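Local coordinates for protein G/U mismatch-specific DNA glycosylase (Deinococcus radiodurans, PDB 2C2Q) that belongs to the uracil-DNA glycosylase superfamily and has a compact single-chain alpha/beta fold with helices flanking a mixed central sheet, at residues E151-V156 against G177-E182; G14-P19 against R107-H112; N51-T56 against E171-L176. The protein carries 1 engineered substitution. All coordinates share one frame; numbering follows the deposited sequence.

Overall arrangement
From the N terminus, 14-19 is the first contact segment, in the loop ahead of strand 28-32. Contact 2 closes at helix 103-113, but 51-56, the opening segment of contact 3, falls within that span, so contacts 2 and 3 cross; they lie on opposite sides of the chain's centre. Contact 1 begins at strand 153-156. Contact 3 then closes on the first turns of helix 171-188, and contact 1 on the residues that follow directly, so these two cross as well. W155 of contact 1 packs against P172, A175 and L176. Contact 2 meets contact 1 through V110 and T152. Together they join the N-terminal loop, three helices and the sheet.

Contact 1 (E151-V156 against G177-E182); sequences ETELWV and GDRVRE
R179 is the residue of helix 171-188 through which segment 177-182 meets strand 153-156. The base of its side chain passes the indole of W155, with R179 CB 4.0 Å from W155 CZ2, and the two side chains run at about a right angle to each other. A bend at chi2 (62°) then turns the rest of the chain toward E153. The guanidinium takes the carboxylate side-on and puts both bonds on one oxygen: R179 NE lies 2.9 Å from E153 OE1, on the syn side, and R179 NH2 reaches the same E153 OE1 at 2.9 Å from above the carboxylate plane. The two planar groups are inclined by 33°. E153 OE2 serves the strand itself, accepting from W155 NE1 at 2.9 Å in a nearly straight bond (176°) that lies in the indole plane but meets the oxygen from above the plane of the carboxylate. E182, at the end of the helical segment, adds a second carboxylate to R179, its OE2 2.7 Å from R179 NH1. The outcome is a salt-bridge network in which one arginine stands between two acids, E153 OE1 and E182 OE2 being 6.6 Å apart. Its positive charge would be expected to offset their mutual repulsion, and the indole N-H probably limits rotation of the E153 carboxylate.

Contact 2 (G14-P19 against R107-H112); sequences GEYLVP and RRKVEH
K109 and Y16 account for essentially all the surface buried here, and they approach from opposite directions, the lysine from helix 103-113 and the phenol from the loop that precedes strand 28-32. Their ends meet in a hydrogen bond donated by K109 NZ to Y16 OH, 2.9 Å long. The ammonium does not sit straight ahead of the hydroxyl; it is displaced obliquely toward the CE2 side of the ring, K109 NZ being 3.6 Å from Y16 CZ and 3.7 Å from Y16 CE2. Just behind it, K109 CE is 3.3 Å from Y16 OH. The lysine spans the gap because its chain is extended all the way beyond CG, with a final torsion of 176°, and its full length is spent on crossing from helix to loop. Y16 sets its CG beside the backbone N (chi1 -70°), which sends the ring toward the helix. Both side chains are buried, and the lysine has a stronger partner in D20, just after P19, whose OD2 forms a salt bridge with K109 NZ. The phenol also packs against P8 and K87. One ammonium thus links the helix to two points of the same loop, a carboxylate and a hydroxyl. The arrangement pins an N-terminal loop to the helix of a beta-alpha-beta crossover, the one running from strand 80-84 to the parallel strand 117-120.

Contact 3 (N51-T56 against E171-L176); sequences NKFWRT and EPWQAL
T56 binds the carbonyl of K52 twice from one residue: T56 OG1 donates to K52 O at 2.8 Å, and T56 N reaches the same K52 O, also at 2.8 Å. The hydroxyl comes from above the carbonyl plane, 50° out of it. With OG1 turned back to the helix in this way (chi1 -59°), the methyl is left to face helix 171-188. There T56 CG2 lies above the indole of W173, displaced toward the rim, with W173 CD2 at 3.6 Å. Farther out on the same indole, the benzo end meets F53, whose CD1 is 3.8 Å from W173 CH2. The two aromatic planes are almost perpendicular, at 83°, but the centre of the F53 ring and that of the six-membered ring of W173 are 6.0 Å apart and the approach is oblique. F53 is held at the start of its helix by a capping bond, F53 N to N51 OD1 at 2.9 Å, directed in the amide's carbonyl plane; N51 OD1 is also hydrogen-bonded to T160. On its own helix F53 places CD2 over the centre of the W54 ring, and it stacks on Y46. Across the helix pair the contact is wholly apolar: T56 OG1 is bound within its own helix end, to K52 O, and W173 NE1 by the carbonyl of P158, so neither bond crosses between the helices, leaving a methyl and two aromatic side chains to bring them together.

Contact 1 (E151-V156 against G177-E182)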
loop_
_atom_site.group_PDB
_atom_site.type_symbol
_atom_site.label_atom_id
_atom_site.label_comp_id
_atom_site.label_asym_id
_atom_site.label_seq_id
_atom_site.Cartn_x
_atom_site.Cartn_y
_atom_site.Cartn_z
ATOM N N GLU A 151 10.811 12.078 6.860
ATOM C CA GLU A 151 11.361 11.774 5.532
ATOM C C GLU A 151 10.473 10.714 4.909
ATOM O O GLU A 151 10.755 10.252 3.773
ATOM C CB GLU A 151 12.838 11.375 5.600
ATOM C CG GLU A 151 13.738 12.624 5.738
ATOM C CD GLU A 151 15.149 12.324 6.221
ATOM O OE1 GLU A 151 15.306 11.421 7.088
ATOM O OE2 GLU A 151 16.099 13.031 5.726
ATOM N N THR A 152 9.392 10.410 5.629
ATOM C CA THR A 152 8.311 9.459 5.148
ATOM C C THR A 152 7.059 10.255 4.733
ATOM O O THR A 152 6.281 10.650 5.553
ATOM C CB THR A 152 7.873 8.425 6.244
ATOM O OG1 THR A 152 8.976 7.572 6.596
ATOM C CG2 THR A 152 6.780 7.432 5.655
ATOM N N GLU A 153 6.933 10.481 3.450
ATOM C CA GLU A 153 5.778 11.179 2.868
ATOM C C GLU A 153 4.588 10.226 2.835
ATOM O O GLU A 153 4.755 9.006 2.762
ATOM C CB GLU A 153 6.063 11.460 1.409
ATOM C CG GLU A 153 7.111 12.458 1.011
ATOM C CD GLU A 153 7.287 12.418 -0.517
ATOM O OE1 GLU A 153 8.415 12.241 -0.946
ATOM O OE2 GLU A 153 6.288 12.562 -1.333
ATOM N N LEU A 154 3.377 10.789 2.807
ATOM C CA LEU A 154 2.156 9.954 2.922
ATOM C C LEU A 154 1.261 10.322 1.744
ATOM O O LEU A 154 1.079 11.507 1.415
ATOM C CB LEU A 154 1.495 10.261 4.239
ATOM C CG LEU A 154 0.485 9.393 4.998
ATOM C CD1 LEU A 154 0.458 9.978 6.376
ATOM C CD2 LEU A 154 -0.914 9.396 4.359
ATOM N N TRP A 155 0.696 9.313 1.084
ATOM C CA TRP A 155 -0.028 9.542 -0.159
ATOM C C TRP A 155 -1.305 8.744 -0.042
ATOM O O TRP A 155 -1.363 7.729 0.685
ATOM C CB TRP A 155 0.763 9.012 -1.379
ATOM C CG TRP A 155 1.874 9.960 -1.898
ATOM C CD1 TRP A 155 2.951 10.443 -1.202
ATOM C CD2 TRP A 155 1.985 10.502 -3.220
ATOM N NE1 TRP A 155 3.746 11.228 -2.012
ATOM C CE2 TRP A 155 3.168 11.304 -3.254
ATOM C CE3 TRP A 155 1.201 10.408 -4.385
ATOM C CZ2 TRP A 155 3.580 12.001 -4.413
ATOM C CZ3 TRP A 155 1.619 11.095 -5.544
ATOM C CH2 TRP A 155 2.792 11.913 -5.527
ATOM N N VAL A 156 -2.323 9.203 -0.777
ATOM C CA VAL A 156 -3.617 8.500 -0.801
ATOM C C VAL A 156 -3.971 8.313 -2.253
ATOM O O VAL A 156 -3.830 9.250 -3.064
ATOM C CB VAL A 156 -4.709 9.259 -0.014
ATOM C CG1 VAL A 156 -6.089 8.589 -0.184
ATOM C CG2 VAL A 156 -4.380 9.339 1.507
ATOM N N GLY A 177 4.444 7.504 -9.274
ATOM C CA GLY A 177 5.457 6.876 -10.142
ATOM C C GLY A 177 6.618 7.854 -10.423
ATOM O O GLY A 177 7.802 7.484 -10.382
ATOM N N ASP A 178 6.254 9.082 -10.711
ATOM C CA ASP A 178 7.219 10.134 -11.068
ATOM C C ASP A 178 8.050 10.479 -9.858
ATOM O O ASP A 178 9.277 10.672 -9.980
ATOM C CB ASP A 178 6.429 11.380 -11.414
ATOM C CG ASP A 178 5.800 11.298 -12.786
ATOM O OD1 ASP A 178 6.096 10.344 -13.588
ATOM O OD2 ASP A 178 5.009 12.179 -13.121
ATOM N N ARG A 179 7.367 10.607 -8.721
ATOM C CA ARG A 179 8.001 10.881 -7.415
ATOM C C ARG A 179 9.005 9.798 -6.978
ATOM O O ARG A 179 10.087 10.123 -6.449
ATOM C CB ARG A 179 6.967 11.082 -6.323
ATOM C CG ARG A 179 7.598 11.413 -4.955
ATOM C CD ARG A 179 8.401 12.729 -4.962
ATOM N NE ARG A 179 8.942 13.019 -3.655
ATOM C CZ ARG A 179 10.152 13.561 -3.457
ATOM N NH1 ARG A 179 10.919 13.897 -4.494
ATOM N NH2 ARG A 179 10.573 13.766 -2.217
ATOM N N VAL A 180 8.653 8.532 -7.211
ATOM C CA VAL A 180 9.560 7.417 -6.947
ATOM C C VAL A 180 10.781 7.475 -7.891
ATOM O O VAL A 180 11.942 7.332 -7.443
ATOM C CB VAL A 180 8.812 6.042 -7.022
ATOM C CG1 VAL A 180 9.794 4.865 -7.105
ATOM C CG2 VAL A 180 7.892 5.924 -5.847
ATOM N N ARG A 181 10.518 7.685 -9.188
ATOM C CA ARG A 181 11.586 7.915 -10.175
ATOM C C ARG A 181 12.530 9.049 -9.733
ATOM O O ARG A 181 13.747 8.928 -9.801
ATOM C CB ARG A 181 10.904 8.302 -11.486
ATOM C CG ARG A 181 11.715 8.229 -12.758
ATOM C CD ARG A 181 10.767 8.064 -14.004
ATOM N NE ARG A 181 9.910 6.876 -13.836
ATOM C CZ ARG A 181 8.562 6.857 -13.687
ATOM N NH1 ARG A 181 7.806 7.969 -13.722
ATOM N NH2 ARG A 181 7.953 5.686 -13.506
ATOM N N GLU A 182 11.943 10.144 -9.281
ATOM C CA GLU A 182 12.673 11.338 -8.835
ATOM C C GLU A 182 13.536 11.047 -7.595
ATOM O O GLU A 182 14.658 11.540 -7.457
ATOM C CB GLU A 182 11.633 12.377 -8.479
ATOM C CG GLU A 182 12.125 13.669 -7.875
ATOM C CD GLU A 182 11.007 14.689 -7.701
ATOM O OE1 GLU A 182 11.133 15.817 -8.252
ATOM O OE2 GLU A 182 10.001 14.415 -7.013
#

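Contact 2 (G14-P19 against R107-H112)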
loop_
_atom_site.group_PDB
_atom_site.type_symbol
_atom_site.label_atom_id
_atom_site.label_comp_id
_atom_site.label_asym_id
_atom_site.label_seq_id
_atom_site.Cartn_x
_atom_site.Cartn_y
_atom_site.Cartn_z
ATOM N N GLY A 14 3.257 -16.134 12.129
ATOM C CA GLY A 14 2.199 -16.919 11.482
ATOM C C GLY A 14 0.724 -16.504 11.588
ATOM O O GLY A 14 -0.168 -17.261 11.184
ATOM N N GLU A 15 0.400 -15.357 12.141
ATOM C CA GLU A 15 -1.001 -14.985 12.196
ATOM C C GLU A 15 -1.438 -14.278 10.899
ATOM O O GLU A 15 -2.624 -14.242 10.582
ATOM C CB GLU A 15 -1.290 -14.117 13.385
ATOM C CG GLU A 15 -0.954 -14.844 14.700
ATOM C CD GLU A 15 -1.341 -14.071 15.947
ATOM O OE1 GLU A 15 -1.924 -12.954 15.875
ATOM O OE2 GLU A 15 -1.078 -14.621 17.063
ATOM N N TYR A 16 -0.495 -13.683 10.188
ATOM C CA TYR A 16 -0.917 -12.881 9.001
ATOM C C TYR A 16 -1.341 -13.835 7.881
ATOM O O TYR A 16 -0.698 -14.865 7.656
ATOM C CB TYR A 16 0.209 -12.019 8.500
ATOM C CG TYR A 16 0.607 -10.856 9.381
ATOM C CD1 TYR A 16 -0.145 -10.472 10.520
ATOM C CD2 TYR A 16 1.775 -10.138 9.083
ATOM C CE1 TYR A 16 0.276 -9.409 11.301
ATOM C CE2 TYR A 16 2.205 -9.106 9.863
ATOM C CZ TYR A 16 1.469 -8.734 10.957
ATOM O OH TYR A 16 1.960 -7.662 11.670
ATOM N N LEU A 17 -2.401 -13.476 7.162
ATOM C CA LEU A 17 -2.940 -14.294 6.080
ATOM C C LEU A 17 -1.962 -14.317 4.911
ATOM O O LEU A 17 -1.797 -15.339 4.260
ATOM C CB LEU A 17 -4.332 -13.810 5.634
ATOM C CG LEU A 17 -5.428 -13.657 6.724
ATOM C CD1 LEU A 17 -6.702 -13.259 6.110
ATOM C CD2 LEU A 17 -5.568 -14.978 7.535
ATOM N N VAL A 18 -1.269 -13.180 4.661
ATOM C CA VAL A 18 -0.266 -13.067 3.621
ATOM C C VAL A 18 0.914 -12.243 4.234
ATOM O O VAL A 18 0.607 -11.339 5.006
ATOM C CB VAL A 18 -0.786 -12.298 2.402
ATOM C CG1 VAL A 18 0.254 -12.431 1.287
ATOM C CG2 VAL A 18 -2.162 -12.928 1.943
ATOM N N PRO A 19 2.172 -12.644 4.020
ATOM C CA PRO A 19 3.321 -11.913 4.588
ATOM C C PRO A 19 3.333 -10.435 4.160
ATOM O O PRO A 19 2.924 -10.091 3.025
ATOM C CB PRO A 19 4.545 -12.613 3.992
ATOM C CG PRO A 19 4.093 -14.017 3.778
ATOM C CD PRO A 19 2.649 -13.829 3.253
ATOM N N ARG A 107 1.802 1.625 12.028
ATOM C CA ARG A 107 2.642 2.759 12.422
ATOM C C ARG A 107 3.952 2.289 12.997
ATOM O O ARG A 107 4.981 2.856 12.676
ATOM C CB ARG A 107 1.878 3.634 13.382
ATOM C CG ARG A 107 0.948 4.643 12.684
ATOM C CD ARG A 107 0.070 5.418 13.718
ATOM N NE ARG A 107 -0.927 6.321 13.117
ATOM C CZ ARG A 107 -0.686 7.549 12.666
ATOM N NH1 ARG A 107 0.548 8.070 12.708
ATOM N NH2 ARG A 107 -1.685 8.269 12.137
ATOM N N ARG A 108 3.935 1.223 13.787
ATOM C CA ARG A 108 5.190 0.639 14.313
ATOM C C ARG A 108 6.138 0.147 13.224
ATOM O O ARG A 108 7.343 0.336 13.307
ATOM C CB ARG A 108 4.910 -0.494 15.275
ATOM C CG ARG A 108 4.267 -0.016 16.555
ATOM C CD ARG A 108 3.583 -1.132 17.400
ATOM N NE ARG A 108 4.446 -2.270 17.715
ATOM C CZ ARG A 108 4.161 -3.539 17.416
ATOM N NH1 ARG A 108 3.019 -3.835 16.784
ATOM N NH2 ARG A 108 5.016 -4.519 17.744
ATOM N N LYS A 109 5.576 -0.486 12.190
ATOM C CA LYS A 109 6.352 -0.895 11.063
ATOM C C LYS A 109 6.975 0.319 10.324
ATOM O O LYS A 109 8.074 0.247 9.855
ATOM C CB LYS A 109 5.480 -1.736 10.113
ATOM C CG LYS A 109 5.058 -3.089 10.708
ATOM C CD LYS A 109 3.911 -3.704 9.875
ATOM C CE LYS A 109 3.292 -4.821 10.616
ATOM N NZ LYS A 109 2.082 -5.398 9.870
ATOM N N VAL A 110 6.197 1.380 10.122
ATOM C CA VAL A 110 6.675 2.518 9.376
ATOM C C VAL A 110 7.858 3.163 10.126
ATOM O O VAL A 110 8.820 3.584 9.507
ATOM C CB VAL A 110 5.563 3.520 9.146
ATOM C CG1 VAL A 110 6.105 4.791 8.514
ATOM C CG2 VAL A 110 4.521 2.912 8.193
ATOM N N GLU A 111 7.732 3.187 11.438
ATOM C CA GLU A 111 8.742 3.797 12.332
ATOM C C GLU A 111 10.019 2.978 12.266
ATOM O O GLU A 111 11.116 3.519 12.303
ATOM C CB GLU A 111 8.234 3.823 13.774
ATOM C CG GLU A 111 9.318 4.238 14.799
ATOM C CD GLU A 111 10.046 5.540 14.446
ATOM O OE1 GLU A 111 9.398 6.497 13.944
ATOM O OE2 GLU A 111 11.285 5.627 14.676
ATOM N N HIS A 112 9.848 1.662 12.242
ATOM C CA HIS A 112 10.966 0.745 12.160
ATOM C C HIS A 112 11.671 0.778 10.808
ATOM O O HIS A 112 12.892 1.011 10.726
ATOM C CB HIS A 112 10.535 -0.683 12.563
ATOM C CG HIS A 112 11.644 -1.672 12.428
ATOM N ND1 HIS A 112 12.651 -1.798 13.374
ATOM C CD2 HIS A 112 11.977 -2.504 11.417
ATOM C CE1 HIS A 112 13.524 -2.700 12.961
ATOM N NE2 HIS A 112 13.128 -3.152 11.785
#

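Contact 3 (N51-T56 against E171-L176)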
loop_
_atom_site.group_PDB
_atom_site.type_symbol
_atom_site.label_atom_id
_atom_site.label_comp_id
_atom_site.label_asym_id
_atom_site.label_seq_id
_atom_site.Cartn_x
_atom_site.Cartn_y
_atom_site.Cartn_z
ATOM N N ASN A 51 -8.780 -6.478 -10.513
ATOM C CA ASN A 51 -8.185 -5.410 -9.741
ATOM C C ASN A 51 -7.064 -4.813 -10.592
ATOM O O ASN A 51 -6.246 -5.567 -11.117
ATOM C CB ASN A 51 -7.607 -5.939 -8.386
ATOM C CG ASN A 51 -7.209 -4.789 -7.488
ATOM O OD1 ASN A 51 -6.315 -4.012 -7.846
ATOM N ND2 ASN A 51 -7.896 -4.622 -6.347
ATOM N N LYS A 52 -7.016 -3.476 -10.729
ATOM C CA LYS A 52 -6.083 -2.803 -11.676
ATOM C C LYS A 52 -4.673 -2.571 -11.087
ATOM O O LYS A 52 -3.819 -1.991 -11.740
ATOM C CB LYS A 52 -6.612 -1.395 -12.091
ATOM C CG LYS A 52 -8.006 -1.391 -12.658
ATOM C CD LYS A 52 -8.351 0.035 -13.218
ATOM C CE LYS A 52 -9.452 0.609 -12.369
ATOM N NZ LYS A 52 -10.710 -0.131 -12.553
ATOM N N PHE A 53 -4.411 -3.015 -9.826
ATOM C CA PHE A 53 -3.167 -2.641 -9.182
ATOM C C PHE A 53 -1.900 -3.019 -9.995
ATOM O O PHE A 53 -1.036 -2.135 -10.200
ATOM C CB PHE A 53 -3.103 -3.371 -7.831
ATOM C CG PHE A 53 -1.869 -3.045 -7.023
ATOM C CD1 PHE A 53 -1.796 -1.921 -6.208
ATOM C CD2 PHE A 53 -0.788 -3.963 -7.001
ATOM C CE1 PHE A 53 -0.640 -1.678 -5.425
ATOM C CE2 PHE A 53 0.346 -3.697 -6.233
ATOM C CZ PHE A 53 0.425 -2.581 -5.472
ATOM N N TRP A 54 -1.731 -4.290 -10.363
ATOM C CA TRP A 54 -0.497 -4.773 -11.047
ATOM C C TRP A 54 -0.283 -4.087 -12.423
ATOM O O TRP A 54 0.810 -3.580 -12.688
ATOM C CB TRP A 54 -0.434 -6.270 -11.142
ATOM C CG TRP A 54 -0.366 -6.883 -9.771
ATOM C CD1 TRP A 54 -1.336 -7.597 -9.171
ATOM C CD2 TRP A 54 0.722 -6.760 -8.801
ATOM N NE1 TRP A 54 -0.937 -7.982 -7.898
ATOM C CE2 TRP A 54 0.294 -7.448 -7.620
ATOM C CE3 TRP A 54 1.979 -6.119 -8.797
ATOM C CZ2 TRP A 54 1.117 -7.600 -6.496
ATOM C CZ3 TRP A 54 2.796 -6.236 -7.652
ATOM C CH2 TRP A 54 2.348 -6.973 -6.516
ATOM N N ARG A 55 -1.378 -3.951 -13.156
ATOM C CA ARG A 55 -1.375 -3.154 -14.437
ATOM C C ARG A 55 -0.919 -1.725 -14.151
ATOM O O ARG A 55 -0.063 -1.181 -14.869
ATOM C CB ARG A 55 -2.786 -3.125 -14.988
ATOM C CG ARG A 55 -3.043 -2.353 -16.296
ATOM C CD ARG A 55 -4.533 -2.630 -16.736
ATOM N NE ARG A 55 -5.017 -3.817 -15.984
ATOM C CZ ARG A 55 -6.264 -4.007 -15.536
ATOM N NH1 ARG A 55 -7.231 -3.117 -15.799
ATOM N NH2 ARG A 55 -6.557 -5.114 -14.841
ATOM N N THR A 56 -1.505 -1.090 -13.126
ATOM C CA THR A 56 -1.217 0.281 -12.813
ATOM C C THR A 56 0.246 0.493 -12.446
ATOM O O THR A 56 0.900 1.387 -12.962
ATOM C CB THR A 56 -2.203 0.840 -11.719
ATOM O OG1 THR A 56 -3.569 0.725 -12.198
ATOM C CG2 THR A 56 -1.936 2.317 -11.386
ATOM N N GLU A 171 -4.062 9.896 -12.478
ATOM C CA GLU A 171 -3.171 11.007 -12.128
ATOM C C GLU A 171 -2.380 10.764 -10.823
ATOM O O GLU A 171 -1.159 10.950 -10.848
ATOM C CB GLU A 171 -3.901 12.353 -12.018
ATOM C CG GLU A 171 -2.930 13.531 -11.983
ATOM C CD GLU A 171 -3.660 14.872 -12.016
ATOM O OE1 GLU A 171 -4.897 14.897 -11.728
ATOM O OE2 GLU A 171 -2.992 15.899 -12.304
ATOM N N PRO A 172 -3.051 10.408 -9.706
ATOM C CA PRO A 172 -2.325 10.251 -8.424
ATOM C C PRO A 172 -1.253 9.146 -8.465
ATOM O O PRO A 172 -0.141 9.351 -7.892
ATOM C CB PRO A 172 -3.454 9.946 -7.420
ATOM C CG PRO A 172 -4.707 10.568 -8.095
ATOM C CD PRO A 172 -4.512 10.209 -9.503
ATOM N N TRP A 173 -1.554 8.050 -9.165
ATOM C CA TRP A 173 -0.649 6.914 -9.362
ATOM C C TRP A 173 0.553 7.301 -10.283
ATOM O O TRP A 173 1.678 6.865 -10.107
ATOM C CB TRP A 173 -1.399 5.712 -9.994
ATOM C CG TRP A 173 -2.359 5.063 -9.079
ATOM C CD1 TRP A 173 -3.679 5.391 -8.858
ATOM C CD2 TRP A 173 -2.075 3.941 -8.220
ATOM N NE1 TRP A 173 -4.234 4.559 -7.901
ATOM C CE2 TRP A 173 -3.289 3.633 -7.515
ATOM C CE3 TRP A 173 -0.928 3.139 -7.999
ATOM C CZ2 TRP A 173 -3.374 2.602 -6.548
ATOM C CZ3 TRP A 173 -1.022 2.077 -7.026
ATOM C CH2 TRP A 173 -2.238 1.823 -6.341
ATOM N N GLN A 174 0.289 8.070 -11.345
ATOM C CA GLN A 174 1.379 8.465 -12.189
ATOM C C GLN A 174 2.284 9.471 -11.465
ATOM O O GLN A 174 3.521 9.421 -11.631
ATOM C CB GLN A 174 0.839 9.122 -13.469
ATOM C CG GLN A 174 1.950 9.485 -14.399
ATOM C CD GLN A 174 2.653 8.317 -15.008
ATOM O OE1 GLN A 174 2.040 7.439 -15.630
ATOM N NE2 GLN A 174 3.970 8.294 -14.850
ATOM N N ALA A 175 1.691 10.372 -10.683
ATOM C CA ALA A 175 2.464 11.364 -9.909
ATOM C C ALA A 175 3.368 10.638 -8.889
ATOM O O ALA A 175 4.490 11.083 -8.548
ATOM C CB ALA A 175 1.538 12.320 -9.189
ATOM N N LEU A 176 2.821 9.557 -8.356
ATOM C CA LEU A 176 3.568 8.749 -7.407
ATOM C C LEU A 176 4.720 8.101 -8.114
ATOM O O LEU A 176 5.874 8.150 -7.599
ATOM C CB LEU A 176 2.635 7.701 -6.742
ATOM C CG LEU A 176 3.360 6.826 -5.730
ATOM C CD1 LEU A 176 4.011 7.614 -4.614
ATOM C CD2 LEU A 176 2.361 5.792 -5.178
#